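Local coordinates for protein ABC-type amino acid transport system, permease component (Caldanaerobacter subterraneus subsp. tengcongensis MB4, PDB 4YMU) that probably carries amino acids such as arginine across the cell membrane as the transmembrane subunit of an ABC-type importer, at residues L38-M43 / S57-I62; A109-V114 / Y135-Q140. All coordinates share one frame; numbering follows the deposited sequence.

The two contacts follow one another along the chain, interaction 1 closing before interaction 2 opens, and both belong to the inner-membrane component that makes up most of the permease. Interaction 1 pairs helix 12-44 with helix 49-63, while interaction 2 sets the end of helix 87-112 and the residues just after it against helix 129-160. Their centres are 19 Å apart and the nearest atoms about 7 Å, so they do not touch. Helix 87-112 links them: earlier in its length it also packs on Tyr58, Ile59 and Ile62 of interaction 1. The two pairs, bridged by helix 87-112, bring four helices of this predominantly helical subunit together.

Interaction 1. Residues L38-M43 / S57-I62; sequences LFIALM and SYIEVI
Ile40 and Tyr58 meet because chi1 of Tyr58 (177°) sets CG opposite the backbone N, which brings the ring to Ile40, while chi2 of Ile40 (-70°) bends CD1 over that ring. The methyl stands 3.9 Å from the ring centroid and 17° off the normal, a CH-pi contact over one face, displaced toward the rim at CE2, which CD1 approaches to 3.8 Å. The two side chains cross at about a right angle. On the ring's opposite face, CD1 of Ile62, one turn further along the same helix, sits over the centre, so the ring is sandwiched between two isoleucine methyls.

The other branch of Ile40, CG2, mainly serves Ile59. It rests 3.6 Å from CG1 and equally close to CD1 of Ile59, the two side chains sliding past each other in opposite directions. One isoleucine thus spans two successive residues of helix 49-63, where the CA atoms of Ile40 and Ile59 are 8.1 Å apart. With an alanine in place of Ile40, one face of the Tyr58 ring would probably lose its methyl cover and Ile59 its CG2 partner, opening a gap between the helices.

No hydrogen bond crosses the contact. The polar end of Tyr58 is tied to helix 87-112, where its OH hydrogen-bonds to Ser100 OG; this bond and the two methyl-covered faces should limit rotation of the ring. Ile59 and Ile62 touch that helix too, on Ala104 and Ala101, whereas Val61 packs on Phe197 of the second subunit. The side chain of Tyr58 lies about 10 Å from a bound arginine, beyond direct contact. The pairing is that of a helical hairpin, two consecutive helices with a short connection, within the membrane domain of the binding-protein-dependent permease family.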
ATOM      1  N   LEU C  38     -12.263 -21.813  -4.535  1.00 99.15           N
ATOM      2  CA  LEU C  38     -12.033 -22.082  -3.116  1.00 97.29           C
ATOM      3  C   LEU C  38     -11.317 -23.412  -2.920  1.00 97.63           C
ATOM      4  O   LEU C  38     -10.364 -23.528  -2.150  1.00 93.76           O
ATOM      5  CB  LEU C  38     -13.373 -22.123  -2.374  1.00 89.71           C
ATOM      6  CG  LEU C  38     -13.357 -22.610  -0.921  1.00 87.21           C
ATOM      7  CD1 LEU C  38     -12.389 -21.796  -0.063  1.00 84.64           C
ATOM      8  CD2 LEU C  38     -14.766 -22.567  -0.339  1.00 82.62           C
ATOM      9  N   PHE C  39     -11.793 -24.413  -3.646  1.00 97.65           N
ATOM     10  CA  PHE C  39     -11.278 -25.761  -3.557  1.00102.05           C
ATOM     11  C   PHE C  39      -9.839 -25.777  -4.040  1.00102.27           C
ATOM     12  O   PHE C  39      -8.978 -26.429  -3.450  1.00103.79           O
ATOM     13  CB  PHE C  39     -12.149 -26.663  -4.426  1.00108.14           C
ATOM     14  CG  PHE C  39     -12.205 -28.081  -3.965  1.00118.18           C
ATOM     15  CD1 PHE C  39     -12.992 -28.436  -2.875  1.00125.41           C
ATOM     16  CD2 PHE C  39     -11.505 -29.073  -4.640  1.00117.44           C
ATOM     17  CE1 PHE C  39     -13.059 -29.760  -2.450  1.00130.39           C
ATOM     18  CE2 PHE C  39     -11.569 -30.398  -4.224  1.00116.26           C
ATOM     19  CZ  PHE C  39     -12.345 -30.743  -3.129  1.00124.18           C
ATOM     20  N   ILE C  40      -9.587 -25.042  -5.116  1.00102.55           N
ATOM     21  CA  ILE C  40      -8.259 -24.980  -5.707  1.00103.21           C
ATOM     22  C   ILE C  40      -7.290 -24.324  -4.728  1.00 99.45           C
ATOM     23  O   ILE C  40      -6.141 -24.751  -4.600  1.00101.02           O
ATOM     24  CB  ILE C  40      -8.257 -24.165  -7.018  1.00106.27           C
ATOM     25  CG1 ILE C  40      -9.163 -24.804  -8.068  1.00102.97           C
ATOM     26  CG2 ILE C  40      -6.848 -24.072  -7.591  1.00111.11           C
ATOM     27  CD1 ILE C  40      -8.630 -26.095  -8.592  1.00105.82           C
ATOM     28  N   ALA C  41      -7.769 -23.292  -4.036  1.00 97.27           N
ATOM     29  CA  ALA C  41      -6.945 -22.536  -3.094  1.00 97.33           C
ATOM     30  C   ALA C  41      -6.507 -23.421  -1.925  1.00103.39           C
ATOM     31  O   ALA C  41      -5.327 -23.445  -1.568  1.00101.73           O
ATOM     32  CB  ALA C  41      -7.708 -21.327  -2.589  1.00 88.10           C
ATOM     33  N   LEU C  42      -7.469 -24.151  -1.355  1.00101.83           N
ATOM     34  CA  LEU C  42      -7.228 -25.103  -0.272  1.00 98.21           C
ATOM     35  C   LEU C  42      -6.152 -26.120  -0.642  1.00107.88           C
ATOM     36  O   LEU C  42      -5.321 -26.499   0.184  1.00112.80           O
ATOM     37  CB  LEU C  42      -8.531 -25.827   0.086  1.00 92.47           C
ATOM     38  CG  LEU C  42      -9.359 -25.260   1.245  1.00 91.89           C
ATOM     39  CD1 LEU C  42      -8.936 -23.851   1.564  1.00 88.00           C
ATOM     40  CD2 LEU C  42     -10.850 -25.300   0.967  1.00 86.68           C
ATOM     41  N   MET C  43      -6.178 -26.558  -1.893  1.00111.75           N
ATOM     42  CA  MET C  43      -5.180 -27.479  -2.407  1.00110.64           C
ATOM     43  C   MET C  43      -3.789 -26.865  -2.406  1.00111.21           C
ATOM     44  O   MET C  43      -2.798 -27.542  -2.134  1.00108.45           O
ATOM     45  CB  MET C  43      -5.536 -27.894  -3.827  1.00109.82           C
ATOM     46  CG  MET C  43      -6.661 -28.891  -3.914  1.00100.52           C
ATOM     47  SD  MET C  43      -6.717 -29.637  -5.554  1.00110.92           S
ATOM     48  CE  MET C  43      -8.445 -30.081  -5.622  1.00 92.14           C
ATOM     49  N   SER C  57      -0.084 -25.423 -10.770  1.00108.08           N
ATOM     50  CA  SER C  57       0.000 -25.635 -12.212  1.00103.13           C
ATOM     51  C   SER C  57      -1.317 -25.290 -12.900  1.00 98.01           C
ATOM     52  O   SER C  57      -1.322 -24.592 -13.906  1.00 92.44           O
ATOM     53  CB  SER C  57       0.422 -27.068 -12.521  1.00103.07           C
ATOM     54  OG  SER C  57       1.797 -27.254 -12.233  1.00107.54           O
ATOM     55  N   TYR C  58      -2.423 -25.770 -12.334  1.00 97.91           N
ATOM     56  CA  TYR C  58      -3.768 -25.437 -12.791  1.00 91.16           C
ATOM     57  C   TYR C  58      -3.939 -23.931 -12.913  1.00 98.19           C
ATOM     58  O   TYR C  58      -4.226 -23.410 -14.003  1.00 93.13           O
ATOM     59  CB  TYR C  58      -4.782 -26.003 -11.798  1.00 85.76           C
ATOM     60  CG  TYR C  58      -6.236 -25.690 -12.078  1.00 91.05           C
ATOM     61  CD1 TYR C  58      -7.043 -26.583 -12.769  1.00 93.10           C
ATOM     62  CD2 TYR C  58      -6.817 -24.525 -11.608  1.00 93.50           C
ATOM     63  CE1 TYR C  58      -8.386 -26.307 -12.998  1.00 90.91           C
ATOM     64  CE2 TYR C  58      -8.151 -24.241 -11.834  1.00 92.70           C
ATOM     65  CZ  TYR C  58      -8.931 -25.132 -12.526  1.00 93.84           C
ATOM     66  OH  TYR C  58     -10.256 -24.840 -12.746  1.00 91.79           O
ATOM     67  N   ILE C  59      -3.758 -23.242 -11.783  1.00105.44           N
ATOM     68  CA  ILE C  59      -3.884 -21.785 -11.701  1.00 94.50           C
ATOM     69  C   ILE C  59      -3.022 -21.053 -12.729  1.00 86.99           C
ATOM     70  O   ILE C  59      -3.516 -20.224 -13.506  1.00 80.14           O
ATOM     71  CB  ILE C  59      -3.522 -21.299 -10.289  1.00 97.90           C
ATOM     72  CG1 ILE C  59      -4.550 -21.828  -9.288  1.00103.38           C
ATOM     73  CG2 ILE C  59      -3.448 -19.775 -10.238  1.00 89.92           C
ATOM     74  CD1 ILE C  59      -4.177 -21.607  -7.859  1.00 97.71           C
ATOM     75  N   GLU C  60      -1.739 -21.391 -12.738  1.00 83.38           N
ATOM     76  CA  GLU C  60      -0.765 -20.745 -13.603  1.00 89.57           C
ATOM     77  C   GLU C  60      -1.132 -20.918 -15.072  1.00 94.83           C
ATOM     78  O   GLU C  60      -1.186 -19.951 -15.837  1.00 94.42           O
ATOM     79  CB  GLU C  60       0.607 -21.367 -13.328  1.00103.75           C
ATOM     80  CG  GLU C  60       1.808 -20.537 -13.746  1.00116.36           C
ATOM     81  CD  GLU C  60       3.095 -21.005 -13.078  1.00125.12           C
ATOM     82  OE1 GLU C  60       3.127 -22.158 -12.585  1.00124.58           O
ATOM     83  OE2 GLU C  60       4.074 -20.225 -13.054  1.00130.45           O
ATOM     84  N   VAL C  61      -1.440 -22.158 -15.445  1.00 99.31           N
ATOM     85  CA  VAL C  61      -1.746 -22.493 -16.829  1.00 91.68           C
ATOM     86  C   VAL C  61      -3.009 -21.786 -17.279  1.00 87.89           C
ATOM     87  O   VAL C  61      -3.037 -21.197 -18.350  1.00 93.23           O
ATOM     88  CB  VAL C  61      -1.845 -24.014 -17.052  1.00 87.63           C
ATOM     89  CG1 VAL C  61      -2.560 -24.309 -18.355  1.00 81.70           C
ATOM     90  CG2 VAL C  61      -0.453 -24.630 -17.058  1.00 85.35           C
ATOM     91  N   ILE C  62      -4.054 -21.844 -16.460  1.00 75.93           N
ATOM     92  CA  ILE C  62      -5.315 -21.208 -16.824  1.00 79.12           C
ATOM     93  C   ILE C  62      -5.239 -19.679 -16.925  1.00 89.57           C
ATOM     94  O   ILE C  62      -5.796 -19.082 -17.852  1.00 88.32           O
ATOM     95  CB  ILE C  62      -6.431 -21.658 -15.896  1.00 77.46           C
ATOM     96  CG1 ILE C  62      -6.679 -23.142 -16.131  1.00 84.85           C
ATOM     97  CG2 ILE C  62      -7.700 -20.875 -16.165  1.00 78.11           C
ATOM     98  CD1 ILE C  62      -7.616 -23.706 -15.181  1.00 96.67           C
TER

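Interaction 2. Residues A109-V114 / Y135-Q140; sequences AGIQAV and YVIIPQ
Gln140, which meets Val114 through CB (4.4 Å to Val114 CB), carries a flat side-chain amide whose NE2 turns back to its own helix. NE2 donates to Val136 O at 2.8 Å, with Val136 O tilted 18° from the amide plane and the donor 46° above the carbonyl plane. The same nitrogen is bonded to Gln118 OE1 on helix 117-124, so two acceptors hold the amide in place.

Beside it Val114 straddles Ile137: its CG1 and CG2 each lie 4.2 Å from Ile137 CG2, and CG1 also comes 4.1 Å from Ile137 O. Ile111 CG2 reaches the same methyl more loosely, at 4.4 Å. Pro139, with no N-H to bond the preceding turn, kinks helix 129-160 just here.

No hydrogen bond links the two segments, but Asn144 ND2 binds Gly110 O one turn beyond Gln140. Tyr135, Val136 and Gln140 also touch the chain of another protein, probably the transporter's ATPase. The contact therefore joins the last turn of helix 87-112 and the turn after it to the first part of helix 129-160, near its kink, with helix 117-124 packed against Val136 and Ile137.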
ATOM      1  N   ALA C 109      -4.641 -13.958  -2.068  1.00 87.66           N
ATOM      2  CA  ALA C 109      -4.181 -12.595  -1.872  1.00 89.12           C
ATOM      3  C   ALA C 109      -4.995 -11.880  -0.797  1.00 92.90           C
ATOM      4  O   ALA C 109      -4.496 -10.965  -0.147  1.00 97.02           O
ATOM      5  CB  ALA C 109      -4.244 -11.831  -3.164  1.00 79.13           C
ATOM      6  N   GLY C 110      -6.238 -12.305  -0.603  1.00 84.97           N
ATOM      7  CA  GLY C 110      -7.082 -11.691   0.402  1.00 86.62           C
ATOM      8  C   GLY C 110      -6.600 -12.134   1.767  1.00 94.54           C
ATOM      9  O   GLY C 110      -6.735 -11.412   2.759  1.00 97.73           O
ATOM     10  N   ILE C 111      -6.064 -13.353   1.813  1.00 86.50           N
ATOM     11  CA  ILE C 111      -5.445 -13.864   3.022  1.00 81.28           C
ATOM     12  C   ILE C 111      -4.086 -13.204   3.242  1.00 91.85           C
ATOM     13  O   ILE C 111      -3.784 -12.756   4.339  1.00 96.72           O
ATOM     14  CB  ILE C 111      -5.276 -15.381   2.960  1.00 74.53           C
ATOM     15  CG1 ILE C 111      -6.647 -16.059   2.959  1.00 82.05           C
ATOM     16  CG2 ILE C 111      -4.458 -15.882   4.133  1.00 73.78           C
ATOM     17  CD1 ILE C 111      -6.579 -17.587   2.798  1.00 83.63           C
ATOM     18  N   GLN C 112      -3.274 -13.121   2.198  1.00 91.59           N
ATOM     19  CA  GLN C 112      -1.952 -12.506   2.321  1.00 84.74           C
ATOM     20  C   GLN C 112      -2.031 -11.019   2.710  1.00 87.49           C
ATOM     21  O   GLN C 112      -1.051 -10.428   3.168  1.00 87.80           O
ATOM     22  CB  GLN C 112      -1.210 -12.649   0.990  1.00 90.32           C
ATOM     23  CG  GLN C 112       0.286 -12.401   1.033  1.00 99.44           C
ATOM     24  CD  GLN C 112       0.750 -11.595  -0.180  1.00118.22           C
ATOM     25  OE1 GLN C 112       0.346 -11.866  -1.320  1.00114.52           O
ATOM     26  NE2 GLN C 112       1.580 -10.575   0.065  1.00127.33           N
ATOM     27  N   ALA C 113      -3.211 -10.430   2.569  1.00 84.22           N
ATOM     28  CA  ALA C 113      -3.357  -8.995   2.740  1.00 75.49           C
ATOM     29  C   ALA C 113      -3.751  -8.587   4.148  1.00 77.87           C
ATOM     30  O   ALA C 113      -3.691  -7.415   4.472  1.00 82.55           O
ATOM     31  CB  ALA C 113      -4.345  -8.435   1.751  1.00 62.55           C
ATOM     32  N   VAL C 114      -4.184  -9.522   4.984  1.00 87.18           N
ATOM     33  CA  VAL C 114      -4.441  -9.136   6.369  1.00100.97           C
ATOM     34  C   VAL C 114      -3.092  -8.970   7.081  1.00 88.99           C
ATOM     35  O   VAL C 114      -2.183  -9.793   6.895  1.00 84.81           O
ATOM     36  CB  VAL C 114      -5.403 -10.116   7.115  1.00 87.07           C
ATOM     37  CG1 VAL C 114      -5.881 -11.189   6.191  1.00 74.49           C
ATOM     38  CG2 VAL C 114      -4.749 -10.714   8.346  1.00 86.61           C
ATOM     39  N   TYR C 135     -10.454 -17.999  14.002  1.00 96.30           N
ATOM     40  CA  TYR C 135     -11.016 -16.911  14.788  1.00 84.49           C
ATOM     41  C   TYR C 135     -10.485 -15.522  14.431  1.00 83.68           C
ATOM     42  O   TYR C 135     -11.126 -14.524  14.743  1.00 88.52           O
ATOM     43  CB  TYR C 135     -10.830 -17.192  16.272  1.00 94.09           C
ATOM     44  CG  TYR C 135     -11.406 -18.516  16.702  1.00100.52           C
ATOM     45  CD1 TYR C 135     -12.780 -18.692  16.815  1.00103.34           C
ATOM     46  CD2 TYR C 135     -10.579 -19.593  16.990  1.00101.19           C
ATOM     47  CE1 TYR C 135     -13.315 -19.903  17.199  1.00106.28           C
ATOM     48  CE2 TYR C 135     -11.105 -20.816  17.376  1.00100.58           C
ATOM     49  CZ  TYR C 135     -12.479 -20.966  17.482  1.00110.04           C
ATOM     50  OH  TYR C 135     -13.019 -22.181  17.863  1.00116.30           O
ATOM     51  N   VAL C 136      -9.333 -15.451  13.771  1.00 76.88           N
ATOM     52  CA  VAL C 136      -8.705 -14.159  13.525  1.00 76.20           C
ATOM     53  C   VAL C 136      -8.482 -13.832  12.055  1.00 81.39           C
ATOM     54  O   VAL C 136      -8.952 -12.801  11.568  1.00 93.04           O
ATOM     55  CB  VAL C 136      -7.349 -14.005  14.320  1.00 83.81           C
ATOM     56  CG1 VAL C 136      -6.506 -12.880  13.767  1.00 69.57           C
ATOM     57  CG2 VAL C 136      -7.613 -13.793  15.800  1.00 77.26           C
ATOM     58  N   ILE C 137      -7.766 -14.697  11.347  1.00 77.74           N
ATOM     59  CA  ILE C 137      -7.314 -14.354  10.002  1.00 84.45           C
ATOM     60  C   ILE C 137      -8.401 -14.475   8.919  1.00 89.41           C
ATOM     61  O   ILE C 137      -8.620 -13.542   8.145  1.00 91.08           O
ATOM     62  CB  ILE C 137      -6.071 -15.181   9.626  1.00 79.09           C
ATOM     63  CG1 ILE C 137      -5.009 -15.046  10.724  1.00 84.93           C
ATOM     64  CG2 ILE C 137      -5.569 -14.803   8.254  1.00 68.80           C
ATOM     65  CD1 ILE C 137      -3.928 -16.120  10.694  1.00 84.42           C
ATOM     66  N   ILE C 138      -9.059 -15.633   8.853  1.00 96.82           N
ATOM     67  CA  ILE C 138     -10.104 -15.899   7.840  1.00 98.88           C
ATOM     68  C   ILE C 138     -11.282 -14.907   7.838  1.00 96.39           C
ATOM     69  O   ILE C 138     -11.718 -14.489   6.765  1.00 99.59           O
ATOM     70  CB  ILE C 138     -10.590 -17.378   7.886  1.00 87.83           C
ATOM     71  CG1 ILE C 138      -9.504 -18.288   7.310  1.00 85.23           C
ATOM     72  CG2 ILE C 138     -11.899 -17.561   7.134  1.00 82.02           C
ATOM     73  CD1 ILE C 138      -9.624 -19.699   7.752  1.00 86.88           C
ATOM     74  N   PRO C 139     -11.809 -14.539   9.029  1.00 94.81           N
ATOM     75  CA  PRO C 139     -12.878 -13.529   9.027  1.00 87.82           C
ATOM     76  C   PRO C 139     -12.480 -12.211   8.369  1.00 88.10           C
ATOM     77  O   PRO C 139     -13.351 -11.526   7.825  1.00 93.32           O
ATOM     78  CB  PRO C 139     -13.119 -13.276  10.519  1.00 85.55           C
ATOM     79  CG  PRO C 139     -12.744 -14.571  11.186  1.00 85.88           C
ATOM     80  CD  PRO C 139     -11.577 -15.090  10.385  1.00 93.40           C
ATOM     81  N   GLN C 140     -11.191 -11.880   8.389  1.00 88.54           N
ATOM     82  CA  GLN C 140     -10.710 -10.595   7.856  1.00 90.60           C
ATOM     83  C   GLN C 140     -10.348 -10.749   6.377  1.00 84.78           C
ATOM     84  O   GLN C 140     -10.602  -9.852   5.542  1.00 81.26           O
ATOM     85  CB  GLN C 140      -9.511 -10.082   8.685  1.00 77.41           C
ATOM     86  CG  GLN C 140      -9.853  -9.795  10.156  1.00 75.34           C
ATOM     87  CD  GLN C 140      -8.667  -9.291  10.960  1.00 83.63           C
ATOM     88  OE1 GLN C 140      -8.159  -8.189  10.729  1.00 78.87           O
ATOM     89  NE2 GLN C 140      -8.205 -10.110  11.902  1.00 82.22           N
TER